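Local coordinates for topoisomerase I-like protein (Leishmania donovani, PDB 2B9S) that relaxes supercoiled DNA as the large subunit of a heterodimeric type IB topoisomerase, while the small subunit supplies the C-terminal topoisomerase domain, at the interface of chains A and B. Sequence-based numbering; all coordinates share one arbitrary frame. Chains: chain A, topoisomerase I-like protein; chain B, DNA topoisomerase I-like protein.

The interface of chains A and B. Residues chain A 250, 253, 392, 395, 399; chain B 27, 61-62.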
# COMPACT_ATOMS: atom_id res chain seq x y z
N ARG A 250 21.02 2.52 -6.31
CA ARG A 250 22.44 2.28 -6.61
C ARG A 250 23.17 3.53 -7.08
O ARG A 250 24.35 3.72 -6.76
CB ARG A 250 22.61 1.18 -7.67
CG ARG A 250 22.20 -0.20 -7.23
CD ARG A 250 22.37 -1.25 -8.34
NE ARG A 250 23.74 -1.79 -8.40
CZ ARG A 250 24.23 -2.53 -9.40
NH1 ARG A 250 23.49 -2.86 -10.45
NH2 ARG A 250 25.49 -2.95 -9.35
N LYS A 253 23.77 5.72 -4.05
CA LYS A 253 24.93 5.21 -3.29
C LYS A 253 26.22 5.98 -3.60
O LYS A 253 27.03 6.25 -2.71
CB LYS A 253 25.13 3.73 -3.60
CG LYS A 253 26.24 3.05 -2.82
CD LYS A 253 26.67 1.81 -3.56
CE LYS A 253 28.06 1.40 -3.19
NZ LYS A 253 28.66 0.67 -4.34
N ILE A 392 21.38 -1.23 1.06
CA ILE A 392 22.75 -1.04 1.51
C ILE A 392 22.99 -1.67 2.88
O ILE A 392 24.11 -2.05 3.19
CB ILE A 392 23.19 0.45 1.47
CG1 ILE A 392 24.69 0.58 1.12
CG2 ILE A 392 22.88 1.17 2.80
CD1 ILE A 392 25.14 -0.21 -0.13
N ASP A 395 23.54 -5.46 2.06
CA ASP A 395 24.84 -5.54 1.41
C ASP A 395 25.95 -5.50 2.46
O ASP A 395 26.71 -6.46 2.59
CB ASP A 395 24.97 -4.38 0.41
CG ASP A 395 26.01 -4.64 -0.68
OD1 ASP A 395 26.00 -5.76 -1.25
OD2 ASP A 395 26.80 -3.72 -0.98
N LYS A 399 28.71 -8.35 3.69
CA LYS A 399 30.12 -8.04 3.43
C LYS A 399 31.02 -7.89 4.66
O LYS A 399 32.22 -8.19 4.57
CB LYS A 399 30.23 -6.80 2.55
CG LYS A 399 29.82 -7.08 1.14
CD LYS A 399 29.98 -5.89 0.25
CE LYS A 399 29.36 -6.23 -1.08
NZ LYS A 399 29.87 -5.35 -2.14
N ILE B 27 20.68 -8.75 -4.62
CA ILE B 27 21.51 -8.91 -3.41
C ILE B 27 21.23 -10.27 -2.77
O ILE B 27 22.16 -11.03 -2.47
CB ILE B 27 21.29 -7.76 -2.38
CG1 ILE B 27 21.57 -6.39 -3.00
CG2 ILE B 27 22.12 -7.99 -1.10
CD1 ILE B 27 21.25 -5.22 -2.09
N ASP B 61 27.32 -6.65 -6.76
CA ASP B 61 27.61 -5.55 -5.85
C ASP B 61 26.59 -4.43 -6.04
O ASP B 61 26.57 -3.78 -7.08
CB ASP B 61 29.03 -5.00 -6.07
CG ASP B 61 30.11 -5.95 -5.59
OD1 ASP B 61 30.02 -6.46 -4.44
OD2 ASP B 61 31.06 -6.19 -6.37
N PHE B 62 25.72 -4.24 -5.04
CA PHE B 62 24.75 -3.14 -5.07
C PHE B 62 25.51 -1.82 -5.05
O PHE B 62 26.37 -1.60 -4.18
CB PHE B 62 23.78 -3.25 -3.88
CG PHE B 62 22.69 -2.18 -3.86
CD1 PHE B 62 22.85 -1.01 -3.11
CD2 PHE B 62 21.51 -2.36 -4.58
CE1 PHE B 62 21.85 -0.03 -3.08
CE2 PHE B 62 20.51 -1.39 -4.56
CZ PHE B 62 20.68 -0.22 -3.81
OXT PHE B 62 25.31 -0.96 -5.92
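The C-terminal carboxylate and ring of B:Phe62 lie between helices 236-266 and 384-400 of chain A, a clear case of a chain end held by hydrogen bonds and by packing of its ring, with charge probably contributing. This docking is part of the interface that joins the two subunits of the heterodimer. The two terminal oxygens are divided between two basic residues one helical turn apart. A:Arg250 NE donates to B:Phe62 OXT at 3.1 Å, almost straight and exactly in the guanidinium plane, while A:Lys253 NZ donates a hydrogen bond to B:Phe62 O, on a lone pair, at 3.2 Å. The same guanidinium continues to the preceding residue, where NH2 hydrogen-bonds the carbonyl oxygen B:Asp61 O at 2.6 Å; the oxygen is 33° out of the guanidinium plane, though the donor lies in the carbonyl plane. Beside these bonds, the A:Arg250 methylene CG lies over one face of the B:Phe62 ring, 3.6 Å from the centroid and offset toward the rim. A bend at chi3 (85°) lets one side chain both cover the ring and turn its NE toward the carboxylate. From helix 384-400, A:Ile392 CD1 touches the ring atom CD1 of B:Phe62 at 3.8 Å, so that aliphatic groups of both helices contact the aromatic ring. B:Phe62 CG stands anti to the backbone N (chi1 -177°), directing the ring between the two helices. Across from the arginine, extended A:Lys399 crosses B:Asp61 nearly at right angles and forms a salt bridge. A:Asp395, one turn earlier, probably helps to position this lysine and may temper its charge, with OD2 lying 3.7 Å from A:Lys399 NZ. That side-chain nitrogen, A:Lys399 NZ, meets B:Asp61 OD1 from above the carboxylate plane, at 2.6 Å.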